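Oxidoreductase (Azotobacter vinelandii, PDB 7D5M) binds NAD and, as a homologue of inositol dehydrogenase in the Gfo/Idh/MocA oxidoreductase family, probably uses it to oxidise a polyol or sugar-like substrate. Local coordinates at residues M1-S5 with L316-G322; Q65-P69 with E78-G84; R166-F172 with A254-S260. All coordinates share one frame. Residue numbers count along the deposited sequence, not the author numbering.

Contact 1: M1-S5 with L316-G322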
ATOM      1  N   MET A   1     -15.135   5.572  24.733  1.00 27.74           N
ATOM      2  CA  MET A   1     -14.344   6.809  24.481  1.00 25.44           C
ATOM      3  C   MET A   1     -13.697   7.261  25.788  1.00 21.78           C
ATOM      4  O   MET A   1     -14.286   7.041  26.878  1.00 22.07           O
ATOM      5  CB  MET A   1     -15.200   7.967  23.956  1.00 29.05           C
ATOM      6  CG  MET A   1     -15.765   7.767  22.561  1.00 34.30           C
ATOM      7  SD  MET A   1     -14.544   7.677  21.234  1.00 44.11           S
ATOM      8  CE  MET A   1     -13.793   9.302  21.258  1.00 37.94           C
ATOM      9  N   ILE A   2     -12.527   7.880  25.683  1.00 16.25           N
ATOM     10  CA  ILE A   2     -11.818   8.532  26.815  1.00 15.16           C
ATOM     11  C   ILE A   2     -11.975  10.041  26.640  1.00 15.10           C
ATOM     12  O   ILE A   2     -11.805  10.522  25.522  1.00 15.53           O
ATOM     13  CB  ILE A   2     -10.347   8.087  26.851  1.00 14.23           C
ATOM     14  CG1 ILE A   2     -10.256   6.614  27.266  1.00 14.21           C
ATOM     15  CG2 ILE A   2      -9.517   9.009  27.726  1.00 14.43           C
ATOM     16  CD1 ILE A   2      -8.875   6.009  27.167  1.00 13.97           C
ATOM     17  N   ASN A   3     -12.291  10.758  27.718  1.00 14.37           N
ATOM     18  CA  ASN A   3     -12.442  12.235  27.655  1.00 14.30           C
ATOM     19  C   ASN A   3     -11.629  12.906  28.763  1.00 13.74           C
ATOM     20  O   ASN A   3     -11.795  14.119  28.944  1.00 13.49           O
ATOM     21  CB  ASN A   3     -13.916  12.633  27.683  1.00 14.90           C
ATOM     22  CG  ASN A   3     -14.622  12.214  28.949  1.00 14.96           C
ATOM     23  OD1 ASN A   3     -13.983  11.822  29.922  1.00 14.45           O
ATOM     24  ND2 ASN A   3     -15.938  12.324  28.945  1.00 16.44           N
ATOM     25  N   GLY A   4     -10.761  12.163  29.450  1.00 13.48           N
ATOM     26  CA  GLY A   4      -9.804  12.713  30.429  1.00 13.53           C
ATOM     27  C   GLY A   4     -10.359  12.749  31.842  1.00 13.99           C
ATOM     28  O   GLY A   4      -9.652  13.220  32.750  1.00 12.55           O
ATOM     29  N   SER A   5     -11.583  12.273  32.042  1.00 14.38           N
ATOM     30  CA  SER A   5     -12.220  12.199  33.376  1.00 15.73           C
ATOM     31  C   SER A   5     -11.384  11.256  34.246  1.00 16.10           C
ATOM     32  O   SER A   5     -10.832  10.251  33.712  1.00 15.29           O
ATOM     33  CB  SER A   5     -13.655  11.774  33.259  1.00 16.81           C
ATOM     34  OG  SER A   5     -13.724  10.449  32.779  1.00 20.27           O
ATOM     35  N   LEU A 316     -13.343  -0.543  21.483  1.00 13.01           N
ATOM     36  CA  LEU A 316     -13.787   0.872  21.337  1.00 13.38           C
ATOM     37  C   LEU A 316     -13.580   1.651  22.643  1.00 13.66           C
ATOM     38  O   LEU A 316     -13.593   2.879  22.589  1.00 12.87           O
ATOM     39  CB  LEU A 316     -15.257   0.907  20.902  1.00 13.70           C
ATOM     40  CG  LEU A 316     -15.517   0.406  19.483  1.00 13.43           C
ATOM     41  CD1 LEU A 316     -17.002   0.125  19.257  1.00 14.58           C
ATOM     42  CD2 LEU A 316     -14.994   1.380  18.448  1.00 13.73           C
ATOM     43  N   LEU A 317     -13.374   0.965  23.766  1.00 14.70           N
ATOM     44  CA  LEU A 317     -13.337   1.610  25.111  1.00 16.07           C
ATOM     45  C   LEU A 317     -12.299   2.743  25.145  1.00 15.08           C
ATOM     46  O   LEU A 317     -12.606   3.817  25.692  1.00 15.06           O
ATOM     47  CB  LEU A 317     -13.017   0.556  26.168  1.00 18.66           C
ATOM     48  CG  LEU A 317     -14.184  -0.332  26.600  1.00 21.52           C
ATOM     49  CD1 LEU A 317     -13.686  -1.445  27.505  1.00 22.98           C
ATOM     50  CD2 LEU A 317     -15.263   0.492  27.292  1.00 22.65           C
ATOM     51  N   ASP A 318     -11.121   2.533  24.555  1.00 13.23           N
ATOM     52  CA  ASP A 318      -9.962   3.442  24.743  1.00 12.96           C
ATOM     53  C   ASP A 318      -9.858   4.484  23.622  1.00 12.60           C
ATOM     54  O   ASP A 318      -8.890   5.258  23.658  1.00 12.78           O
ATOM     55  CB  ASP A 318      -8.664   2.646  24.895  1.00 12.93           C
ATOM     56  CG  ASP A 318      -8.580   1.853  26.186  1.00 12.84           C
ATOM     57  OD1 ASP A 318      -9.390   2.129  27.109  1.00 13.91           O
ATOM     58  OD2 ASP A 318      -7.716   0.963  26.260  1.00 13.38           O
ATOM     59  N   ASP A 319     -10.833   4.592  22.715  1.00 12.35           N
ATOM     60  CA  ASP A 319     -10.776   5.628  21.653  1.00 12.64           C
ATOM     61  C   ASP A 319     -10.738   7.012  22.310  1.00 12.57           C
ATOM     62  O   ASP A 319     -11.609   7.292  23.148  1.00 12.77           O
ATOM     63  CB  ASP A 319     -11.930   5.511  20.663  1.00 12.60           C
ATOM     64  CG  ASP A 319     -11.855   4.275  19.784  1.00 12.57           C
ATOM     65  OD1 ASP A 319     -10.726   3.809  19.497  1.00 12.20           O
ATOM     66  OD2 ASP A 319     -12.931   3.787  19.390  1.00 12.11           O
ATOM     67  N   ARG A 320      -9.742   7.831  21.952  1.00 12.48           N
ATOM     68  CA  ARG A 320      -9.563   9.208  22.492  1.00 12.63           C
ATOM     69  C   ARG A 320      -9.997  10.240  21.450  1.00 12.27           C
ATOM     70  O   ARG A 320     -10.198  11.410  21.812  1.00 11.39           O
ATOM     71  CB  ARG A 320      -8.106   9.420  22.902  1.00 12.39           C
ATOM     72  CG  ARG A 320      -7.676   8.523  24.053  1.00 12.07           C
ATOM     73  CD  ARG A 320      -6.178   8.287  24.105  1.00 11.70           C
ATOM     74  NE  ARG A 320      -5.870   7.287  25.110  1.00 11.52           N
ATOM     75  CZ  ARG A 320      -5.695   7.529  26.409  1.00 11.35           C
ATOM     76  NH1 ARG A 320      -5.737   8.769  26.873  1.00 11.29           N
ATOM     77  NH2 ARG A 320      -5.441   6.536  27.239  1.00 11.38           N
ATOM     78  N   ILE A 321     -10.154   9.812  20.198  1.00 12.96           N
ATOM     79  CA  ILE A 321     -10.698  10.670  19.116  1.00 13.12           C
ATOM     80  C   ILE A 321     -11.366   9.768  18.073  1.00 12.46           C
ATOM     81  O   ILE A 321     -11.065   8.569  18.039  1.00 12.40           O
ATOM     82  CB  ILE A 321      -9.578  11.557  18.538  1.00 13.85           C
ATOM     83  CG1 ILE A 321     -10.141  12.695  17.680  1.00 14.67           C
ATOM     84  CG2 ILE A 321      -8.556  10.693  17.814  1.00 13.73           C
ATOM     85  CD1 ILE A 321      -9.173  13.816  17.398  1.00 15.09           C
ATOM     86  N   GLY A 322     -12.258  10.348  17.276  1.00 12.24           N
ATOM     87  CA  GLY A 322     -13.066   9.637  16.274  1.00 11.72           C
ATOM     88  C   GLY A 322     -12.227   8.896  15.254  1.00 11.79           C
ATOM     89  O   GLY A 322     -11.079   9.317  14.973  1.00 11.56           O
TER
HETATM   90  O   HOH W   1     -16.086   4.353  22.602  1.00 21.62           O
HETATM   91  O   HOH W   2     -12.729  12.167  23.604  1.00 16.24           O

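Contact 2: Q65-P69 with E78-G84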
ATOM      1  N   GLN A  65      15.109  18.237  46.087  1.00 19.05           N
ATOM      2  CA  GLN A  65      15.338  17.391  47.290  1.00 20.21           C
ATOM      3  C   GLN A  65      14.691  16.011  47.116  1.00 19.18           C
ATOM      4  O   GLN A  65      15.017  15.107  47.905  1.00 19.00           O
ATOM      5  CB  GLN A  65      14.797  18.098  48.527  1.00 23.12           C
ATOM      6  CG  GLN A  65      15.710  19.209  49.022  1.00 25.72           C
ATOM      7  CD  GLN A  65      15.276  19.672  50.390  1.00 28.60           C
ATOM      8  OE1 GLN A  65      14.304  20.406  50.532  1.00 32.43           O
ATOM      9  NE2 GLN A  65      15.975  19.208  51.413  1.00 31.59           N
ATOM     10  N   ARG A  66      13.821  15.824  46.117  1.00 16.77           N
ATOM     11  CA  ARG A  66      13.216  14.494  45.828  1.00 16.08           C
ATOM     12  C   ARG A  66      13.795  13.929  44.525  1.00 15.63           C
ATOM     13  O   ARG A  66      13.218  12.964  43.996  1.00 14.73           O
ATOM     14  CB  ARG A  66      11.690  14.600  45.766  1.00 16.21           C
ATOM     15  CG  ARG A  66      11.059  15.082  47.062  1.00 15.86           C
ATOM     16  CD  ARG A  66       9.556  15.165  46.961  1.00 15.55           C
ATOM     17  NE  ARG A  66       8.880  13.918  47.301  1.00 15.67           N
ATOM     18  CZ  ARG A  66       7.559  13.778  47.347  1.00 16.05           C
ATOM     19  NH1 ARG A  66       6.783  14.812  47.073  1.00 15.91           N
ATOM     20  NH2 ARG A  66       7.012  12.616  47.656  1.00 16.07           N
ATOM     21  N   CYS A  67      14.885  14.514  44.031  1.00 15.39           N
ATOM     22  CA  CYS A  67      15.762  13.915  42.995  1.00 15.43           C
ATOM     23  C   CYS A  67      16.914  13.235  43.730  1.00 15.79           C
ATOM     24  O   CYS A  67      17.875  13.934  44.104  1.00 18.14           O
ATOM     25  CB  CYS A  67      16.301  14.944  42.013  1.00 15.64           C
ATOM     26  SG  CYS A  67      14.997  15.828  41.118  1.00 16.52           S
ATOM     27  N   TYR A  68      16.788  11.938  43.977  1.00 15.08           N
ATOM     28  CA  TYR A  68      17.739  11.152  44.798  1.00 14.81           C
ATOM     29  C   TYR A  68      18.817  10.550  43.910  1.00 14.90           C
ATOM     30  O   TYR A  68      18.603  10.331  42.717  1.00 14.06           O
ATOM     31  CB  TYR A  68      16.984  10.076  45.569  1.00 15.22           C
ATOM     32  CG  TYR A  68      15.849  10.595  46.412  1.00 14.85           C
ATOM     33  CD1 TYR A  68      16.064  11.060  47.702  1.00 14.80           C
ATOM     34  CD2 TYR A  68      14.549  10.608  45.932  1.00 14.75           C
ATOM     35  CE1 TYR A  68      15.025  11.531  48.487  1.00 15.11           C
ATOM     36  CE2 TYR A  68      13.497  11.066  46.712  1.00 14.46           C
ATOM     37  CZ  TYR A  68      13.732  11.505  48.002  1.00 15.59           C
ATOM     38  OH  TYR A  68      12.699  11.948  48.774  1.00 16.11           O
ATOM     39  N   PRO A  69      20.021  10.274  44.461  1.00 14.70           N
ATOM     40  CA  PRO A  69      21.118   9.732  43.658  1.00 15.55           C
ATOM     41  C   PRO A  69      20.960   8.271  43.229  1.00 15.16           C
ATOM     42  O   PRO A  69      21.660   7.858  42.314  1.00 15.22           O
ATOM     43  CB  PRO A  69      22.334   9.878  44.590  1.00 15.43           C
ATOM     44  CG  PRO A  69      21.733   9.823  45.965  1.00 15.06           C
ATOM     45  CD  PRO A  69      20.439  10.600  45.834  1.00 15.12           C
ATOM     46  N   GLU A  78      11.658   8.361  50.672  1.00 16.44           N
ATOM     47  CA  GLU A  78      10.222   8.558  50.350  1.00 16.39           C
ATOM     48  C   GLU A  78       9.355   7.892  51.429  1.00 16.68           C
ATOM     49  O   GLU A  78       8.306   8.455  51.757  1.00 16.42           O
ATOM     50  CB  GLU A  78       9.930   8.069  48.927  1.00 15.77           C
ATOM     51  CG  GLU A  78      10.448   9.040  47.877  1.00 15.51           C
ATOM     52  CD  GLU A  78       9.660  10.337  47.791  1.00 15.41           C
ATOM     53  OE1 GLU A  78       8.403  10.255  47.676  1.00 15.03           O
ATOM     54  OE2 GLU A  78      10.298  11.425  47.846  1.00 14.65           O
ATOM     55  N   ALA A  79       9.787   6.750  51.971  1.00 17.86           N
ATOM     56  CA  ALA A  79       9.079   5.976  53.024  1.00 18.50           C
ATOM     57  C   ALA A  79       8.857   6.854  54.266  1.00 20.20           C
ATOM     58  O   ALA A  79       7.930   6.567  55.036  1.00 19.24           O
ATOM     59  CB  ALA A  79       9.872   4.734  53.368  1.00 18.11           C
ATOM     60  N   ARG A  80       9.685   7.881  54.459  1.00 22.19           N
ATOM     61  CA  ARG A  80       9.643   8.747  55.669  1.00 24.74           C
ATOM     62  C   ARG A  80       8.552   9.817  55.535  1.00 25.39           C
ATOM     63  O   ARG A  80       8.176  10.391  56.575  1.00 24.86           O
ATOM     64  CB  ARG A  80      11.005   9.403  55.893  1.00 25.87           C
ATOM     65  CG  ARG A  80      12.116   8.430  56.256  1.00 28.45           C
ATOM     66  CD  ARG A  80      13.363   9.238  56.550  1.00 31.98           C
ATOM     67  NE  ARG A  80      14.572   8.455  56.749  1.00 34.43           N
ATOM     68  CZ  ARG A  80      15.776   8.981  56.980  1.00 36.08           C
ATOM     69  NH1 ARG A  80      15.932  10.294  57.046  1.00 37.91           N
ATOM     70  NH2 ARG A  80      16.825   8.193  57.141  1.00 37.19           N
ATOM     71  N   ARG A  81       8.046  10.072  54.324  1.00 24.47           N
ATOM     72  CA  ARG A  81       7.097  11.186  54.056  1.00 25.17           C
ATOM     73  C   ARG A  81       5.675  10.654  53.917  1.00 24.93           C
ATOM     74  O   ARG A  81       5.445   9.676  53.208  1.00 24.25           O
ATOM     75  CB  ARG A  81       7.417  11.922  52.751  1.00 25.59           C
ATOM     76  CG  ARG A  81       8.891  12.114  52.439  1.00 25.90           C
ATOM     77  CD  ARG A  81       9.088  12.711  51.064  1.00 24.55           C
ATOM     78  NE  ARG A  81       8.255  13.889  50.830  1.00 23.44           N
ATOM     79  CZ  ARG A  81       8.696  15.117  50.571  1.00 22.63           C
ATOM     80  NH1 ARG A  81       9.990  15.387  50.505  1.00 23.46           N
ATOM     81  NH2 ARG A  81       7.824  16.088  50.379  1.00 22.61           N
ATOM     82  N   PRO A  82       4.658  11.339  54.489  1.00 25.01           N
ATOM     83  CA  PRO A  82       3.269  10.917  54.309  1.00 25.17           C
ATOM     84  C   PRO A  82       2.801  11.065  52.851  1.00 23.93           C
ATOM     85  O   PRO A  82       1.872  10.380  52.475  1.00 25.52           O
ATOM     86  CB  PRO A  82       2.493  11.854  55.249  1.00 26.35           C
ATOM     87  CG  PRO A  82       3.349  13.102  55.309  1.00 26.07           C
ATOM     88  CD  PRO A  82       4.775  12.589  55.264  1.00 26.20           C
ATOM     89  N   ASP A  83       3.453  11.937  52.077  1.00 22.17           N
ATOM     90  CA  ASP A  83       3.209  12.144  50.624  1.00 20.74           C
ATOM     91  C   ASP A  83       4.259  11.381  49.795  1.00 18.67           C
ATOM     92  O   ASP A  83       4.460  11.735  48.620  1.00 18.34           O
ATOM     93  CB  ASP A  83       3.206  13.640  50.302  1.00 22.33           C
ATOM     94  CG  ASP A  83       4.548  14.337  50.489  1.00 22.42           C
ATOM     95  OD1 ASP A  83       5.379  13.838  51.282  1.00 23.61           O
ATOM     96  OD2 ASP A  83       4.750  15.376  49.848  1.00 23.63           O
ATOM     97  N   GLY A  84       4.890  10.361  50.373  1.00 16.85           N
ATOM     98  CA  GLY A  84       5.892   9.524  49.683  1.00 16.36           C
ATOM     99  C   GLY A  84       5.292   8.773  48.507  1.00 14.98           C
ATOM    100  O   GLY A  84       4.070   8.556  48.483  1.00 14.87           O
TER
HETATM  101  O   HOH W   3       4.040  15.244  47.055  1.00 28.05           O
HETATM  102  O   HOH W   4      12.411  13.542  50.850  1.00 21.17           O

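Contact 3: R166-F172 with A254-S260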
ATOM      1  N   ARG A 166      -4.103 -22.286  13.067  1.00 12.45           N
ATOM      2  CA  ARG A 166      -3.100 -23.191  12.458  1.00 12.49           C
ATOM      3  C   ARG A 166      -1.698 -22.613  12.635  1.00 12.12           C
ATOM      4  O   ARG A 166      -0.783 -23.372  12.975  1.00 11.90           O
ATOM      5  CB  ARG A 166      -3.445 -23.422  10.982  1.00 12.51           C
ATOM      6  CG  ARG A 166      -4.711 -24.250  10.814  1.00 13.01           C
ATOM      7  CD  ARG A 166      -5.145 -24.475   9.382  1.00 13.49           C
ATOM      8  NE  ARG A 166      -6.165 -25.511   9.310  1.00 13.86           N
ATOM      9  CZ  ARG A 166      -6.869 -25.819   8.231  1.00 13.92           C
ATOM     10  NH1 ARG A 166      -6.715 -25.141   7.108  1.00 14.12           N
ATOM     11  NH2 ARG A 166      -7.749 -26.803   8.286  1.00 14.01           N
ATOM     12  N   MET A 167      -1.524 -21.323  12.367  1.00 12.25           N
ATOM     13  CA  MET A 167      -0.185 -20.690  12.428  1.00 12.74           C
ATOM     14  C   MET A 167      -0.248 -19.304  13.050  1.00 12.48           C
ATOM     15  O   MET A 167      -1.246 -18.587  12.858  1.00 11.70           O
ATOM     16  CB  MET A 167       0.434 -20.548  11.043  1.00 14.27           C
ATOM     17  CG  MET A 167       0.963 -21.831  10.519  1.00 16.29           C
ATOM     18  SD  MET A 167       0.948 -21.747   8.752  1.00 23.10           S
ATOM     19  CE  MET A 167      -0.780 -22.168   8.576  1.00 16.73           C
ATOM     20  N   VAL A 168       0.832 -18.962  13.739  1.00 11.87           N
ATOM     21  CA  VAL A 168       1.073 -17.618  14.320  1.00 12.18           C
ATOM     22  C   VAL A 168       2.441 -17.152  13.823  1.00 11.89           C
ATOM     23  O   VAL A 168       3.450 -17.707  14.278  1.00 11.91           O
ATOM     24  CB  VAL A 168       0.996 -17.650  15.856  1.00 12.81           C
ATOM     25  CG1 VAL A 168       0.955 -16.234  16.409  1.00 13.03           C
ATOM     26  CG2 VAL A 168      -0.200 -18.462  16.337  1.00 13.07           C
ATOM     27  N   HIS A 169       2.455 -16.193  12.897  1.00 11.98           N
ATOM     28  CA  HIS A 169       3.681 -15.655  12.253  1.00 12.41           C
ATOM     29  C   HIS A 169       3.983 -14.279  12.834  1.00 12.43           C
ATOM     30  O   HIS A 169       3.179 -13.360  12.648  1.00 12.47           O
ATOM     31  CB  HIS A 169       3.533 -15.649  10.735  1.00 12.60           C
ATOM     32  CG  HIS A 169       3.682 -17.014  10.176  1.00 13.71           C
ATOM     33  ND1 HIS A 169       4.112 -17.241   8.895  1.00 13.97           N
ATOM     34  CD2 HIS A 169       3.520 -18.223  10.751  1.00 13.73           C
ATOM     35  CE1 HIS A 169       4.154 -18.539   8.682  1.00 14.13           C
ATOM     36  NE2 HIS A 169       3.790 -19.167   9.799  1.00 14.56           N
ATOM     37  N   MET A 170       5.118 -14.172  13.507  1.00 12.49           N
ATOM     38  CA  MET A 170       5.525 -12.973  14.267  1.00 12.78           C
ATOM     39  C   MET A 170       6.879 -12.511  13.749  1.00 13.20           C
ATOM     40  O   MET A 170       7.747 -13.367  13.462  1.00 12.96           O
ATOM     41  CB  MET A 170       5.614 -13.308  15.752  1.00 13.62           C
ATOM     42  CG  MET A 170       4.259 -13.523  16.373  1.00 13.88           C
ATOM     43  SD  MET A 170       4.357 -14.441  17.893  1.00 14.06           S
ATOM     44  CE  MET A 170       4.488 -16.120  17.276  1.00 13.68           C
ATOM     45  N   GLN A 171       7.052 -11.198  13.631  1.00 12.86           N
ATOM     46  CA  GLN A 171       8.376 -10.623  13.347  1.00 12.56           C
ATOM     47  C   GLN A 171       8.492  -9.293  14.079  1.00 11.80           C
ATOM     48  O   GLN A 171       7.482  -8.594  14.262  1.00 11.19           O
ATOM     49  CB  GLN A 171       8.628 -10.510  11.843  1.00 13.18           C
ATOM     50  CG  GLN A 171       7.766  -9.478  11.131  1.00 14.02           C
ATOM     51  CD  GLN A 171       8.211  -9.200   9.712  1.00 14.83           C
ATOM     52  OE1 GLN A 171       8.125 -10.059   8.836  1.00 17.00           O
ATOM     53  NE2 GLN A 171       8.681  -7.984   9.471  1.00 14.11           N
ATOM     54  N   PHE A 172       9.701  -8.992  14.512  1.00 11.21           N
ATOM     55  CA  PHE A 172      10.127  -7.614  14.829  1.00 11.06           C
ATOM     56  C   PHE A 172      11.521  -7.482  14.227  1.00 11.09           C
ATOM     57  O   PHE A 172      12.492  -7.935  14.844  1.00 10.53           O
ATOM     58  CB  PHE A 172      10.024  -7.332  16.328  1.00 11.68           C
ATOM     59  CG  PHE A 172      10.016  -5.866  16.684  1.00 11.69           C
ATOM     60  CD1 PHE A 172      10.564  -4.912  15.838  1.00 12.60           C
ATOM     61  CD2 PHE A 172       9.465  -5.438  17.882  1.00 12.66           C
ATOM     62  CE1 PHE A 172      10.566  -3.571  16.185  1.00 12.29           C
ATOM     63  CE2 PHE A 172       9.483  -4.099  18.233  1.00 12.59           C
ATOM     64  CZ  PHE A 172      10.018  -3.165  17.380  1.00 12.48           C
ATOM     65  N   ALA A 254      -0.855 -26.413  16.195  1.00 15.94           N
ATOM     66  CA  ALA A 254      -0.570 -25.103  15.558  1.00 15.19           C
ATOM     67  C   ALA A 254       0.942 -24.844  15.596  1.00 13.56           C
ATOM     68  O   ALA A 254       1.630 -25.376  16.485  1.00 13.72           O
ATOM     69  CB  ALA A 254      -1.340 -23.976  16.208  1.00 15.51           C
ATOM     70  N   MET A 255       1.450 -24.073  14.641  1.00 12.61           N
ATOM     71  CA  MET A 255       2.888 -23.712  14.553  1.00 12.98           C
ATOM     72  C   MET A 255       3.046 -22.210  14.779  1.00 12.61           C
ATOM     73  O   MET A 255       2.143 -21.444  14.402  1.00 12.27           O
ATOM     74  CB  MET A 255       3.473 -24.078  13.186  1.00 13.52           C
ATOM     75  CG  MET A 255       3.401 -25.561  12.870  1.00 13.71           C
ATOM     76  SD  MET A 255       4.342 -26.582  14.045  1.00 15.22           S
ATOM     77  CE  MET A 255       6.025 -26.193  13.584  1.00 15.33           C
ATOM     78  N   GLY A 256       4.174 -21.829  15.361  1.00 11.96           N
ATOM     79  CA  GLY A 256       4.545 -20.429  15.592  1.00 11.81           C
ATOM     80  C   GLY A 256       5.901 -20.150  14.991  1.00 12.07           C
ATOM     81  O   GLY A 256       6.794 -21.024  15.054  1.00 11.96           O
ATOM     82  N   LEU A 257       6.080 -18.959  14.440  1.00 12.12           N
ATOM     83  CA  LEU A 257       7.382 -18.542  13.897  1.00 12.03           C
ATOM     84  C   LEU A 257       7.639 -17.124  14.374  1.00 11.82           C
ATOM     85  O   LEU A 257       6.719 -16.304  14.232  1.00 11.82           O
ATOM     86  CB  LEU A 257       7.320 -18.618  12.372  1.00 12.28           C
ATOM     87  CG  LEU A 257       8.544 -18.085  11.632  1.00 12.82           C
ATOM     88  CD1 LEU A 257       9.775 -18.930  11.904  1.00 13.71           C
ATOM     89  CD2 LEU A 257       8.258 -18.016  10.142  1.00 12.70           C
ATOM     90  N   VAL A 258       8.825 -16.872  14.923  1.00 11.69           N
ATOM     91  CA  VAL A 258       9.251 -15.497  15.315  1.00 11.30           C
ATOM     92  C   VAL A 258      10.563 -15.184  14.604  1.00 11.38           C
ATOM     93  O   VAL A 258      11.560 -15.911  14.816  1.00 11.73           O
ATOM     94  CB  VAL A 258       9.408 -15.315  16.833  1.00 11.44           C
ATOM     95  CG1 VAL A 258       9.664 -13.857  17.191  1.00 11.41           C
ATOM     96  CG2 VAL A 258       8.207 -15.857  17.593  1.00 11.98           C
ATOM     97  N   TRP A 259      10.552 -14.146  13.774  1.00 10.55           N
ATOM     98  CA  TRP A 259      11.783 -13.567  13.196  1.00 10.57           C
ATOM     99  C   TRP A 259      12.148 -12.313  13.993  1.00 10.79           C
ATOM    100  O   TRP A 259      11.386 -11.333  13.945  1.00 11.29           O
ATOM    101  CB  TRP A 259      11.610 -13.294  11.698  1.00 10.57           C
ATOM    102  CG  TRP A 259      12.801 -12.619  11.100  1.00 10.56           C
ATOM    103  CD1 TRP A 259      14.109 -12.791  11.452  1.00 10.81           C
ATOM    104  CD2 TRP A 259      12.797 -11.659  10.031  1.00 10.63           C
ATOM    105  NE1 TRP A 259      14.919 -11.999  10.682  1.00 10.74           N
ATOM    106  CE2 TRP A 259      14.139 -11.295   9.801  1.00 10.57           C
ATOM    107  CE3 TRP A 259      11.793 -11.091   9.237  1.00 10.70           C
ATOM    108  CZ2 TRP A 259      14.494 -10.382   8.811  1.00 10.63           C
ATOM    109  CZ3 TRP A 259      12.142 -10.189   8.259  1.00 10.68           C
ATOM    110  CH2 TRP A 259      13.480  -9.840   8.050  1.00 10.65           C
ATOM    111  N   SER A 260      13.243 -12.364  14.754  1.00 10.92           N
ATOM    112  CA  SER A 260      13.798 -11.236  15.545  1.00 10.96           C
ATOM    113  C   SER A 260      15.010 -10.672  14.803  1.00 10.83           C
ATOM    114  O   SER A 260      15.900 -11.469  14.468  1.00 10.88           O
ATOM    115  CB  SER A 260      14.186 -11.689  16.942  1.00 10.71           C
ATOM    116  OG  SER A 260      13.110 -12.346  17.594  1.00 11.17           O
TER

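Contact 1: M1-S5 with L316-G322
Ile2 lays its side chain over Asp318 and the guanidinium of Arg320, its CD1 3.6 Å from Asp318 O and 3.5 Å from Arg320 NH2, so that the methyl covers one face of the guanidinium. The surface it meets is formed by a type I beta turn, Leu316 to Asp319, closed by Asp319 N donating to Leu316 O at 3.3 Å, together with Arg320, the residue that follows it. The turn lies in the loop between strand 301-305 and helix 329-349, and the amino terminus of the chain, ahead of the Rossmann-fold strand 12-16, is pinned across it. Main-chain bonds hold the two together: Met1 N donates to Leu317 O at 3.2 Å, and Ile2 N to Asp319 O at 2.8 Å. Met1 CB points away, yet the side chain, with all three chi angles in m, curls back to put SD 3.4 Å from Asp319 CB and CE 3.8 Å from Ile321 N. The charged groups are held from outside: Asp318 by Tyr338 and Arg339, Asp319 by Gln148 and Arg306, Arg320 by Asp36 and Asn335. Beyond the contact, Asn3 bonds to Arg21 and Arg30 of the second subunit, placing this end of the chain at a subunit interface. Water 1 links the amino terminus to the turn, 2.6 Å from Met1 N and 2.9 Å from Leu316 O.

Contact 2: Q65-P69 with E78-G84
The two backbones stay well apart: the nearest CA atoms, those of Arg66 and Glu78, are 8.0 Å from each other, so the gap is bridged by side chains. The 78-84 segment leaves helix 71-78 through two successive type I turns, Glu78 to Arg81 and Arg81 to Gly84, closed by Arg81 N to Glu78 O and Gly84 N to Arg81 O, both 3.0 Å. Arg66 reaches into this bend. Its guanidinium makes a bidentate salt bridge with Glu78, NE to OE2 at 2.9 Å and NH2 to OE1 at 2.7 Å, and NH2 also donates to the backbone at Asp83 O, 2.9 Å away. Arg81 stacks flat on that guanidinium, centres 3.7 Å apart and planes at 3°. The closeness of two like charges is offset by carboxylates, since Arg81 NE donates to Asp83 OD1 at 2.9 Å and Glu78 neutralises Arg66. Tyr68 OH donates to Glu78 OE2 at 2.6 Å, and water 4 joins Tyr68 OH to Arg81 NH1. Glu78 OE1 also takes the backbone NH of Ile85, while Arg66 and Tyr68 pair through their backbones with Gly44 of strand 39-45, an outermost strand of the parallel sheet. The result is a salt-bridge network with a stacked arginine pair, tying together the loops at the two ends of helix 71-78 at the edge of the NAD-binding Rossmann fold.

Contact 3: R166-F172 with A254-S260
Six backbone hydrogen bonds join strands 166-172 and 255-260 as neighbouring parallel strands, their axes 4.5 Å apart and 8° from parallel. The donors come from either strand in turn: Met255 N to Arg166 O, Val168 N to Met255 O, Leu257 N to Val168 O, Met170 N to Leu257 O, Trp259 N to Met170 O and Phe172 N to Trp259 O, all 2.8 to 2.9 Å. Several of these carbonyls also receive a CA-H...O contact, as where Met167 CA lies 3.1 Å from Met255 O. His169, Gln171, Leu257 and Trp259 share one face, and Leu257 CB lies over the His169 ring. The polar ends of His169, Gln171 and Trp259 find partners outside the pair: His169 NE2 bonds to Tyr245 OH of the third subunit, Gln171 NE2 to Gly270 O, and Trp259 NE1 to Asn243 OD1. On the opposite face Met170 CE meets Val258 CG2 at 3.7 Å. That face is covered by helix 202-217, while the His169 face packs against the third subunit. Within the mixed sheet of the C-terminal domain, strand 271-277 flanks 165-173 antiparallel, with Arg166 and Met167 forming a classic beta bulge opposite Ile276, and strand 243-250 borders 255-261.

In the fold
Contact 1 closes a loop of 310 residues that encloses the other two, so the amino terminus meets a late loop of the C-terminal domain although the Rossmann fold and most of the sheet domain lie between them in sequence. Contacts 2 and 3 follow one another in the chain, one in each domain, on opposite sides of the chain's centre with their own centres 45 Å apart; contact 1 lies 34 and 32 Å from them, centre to centre. Contacts 1 and 2 lie away from the NAD-binding residues, though the side chain of Tyr68 is about 9 Å from the bound NAD; that of Phe172 is about 7 Å from it and about 7 Å from that of the NAD-binding Lys115.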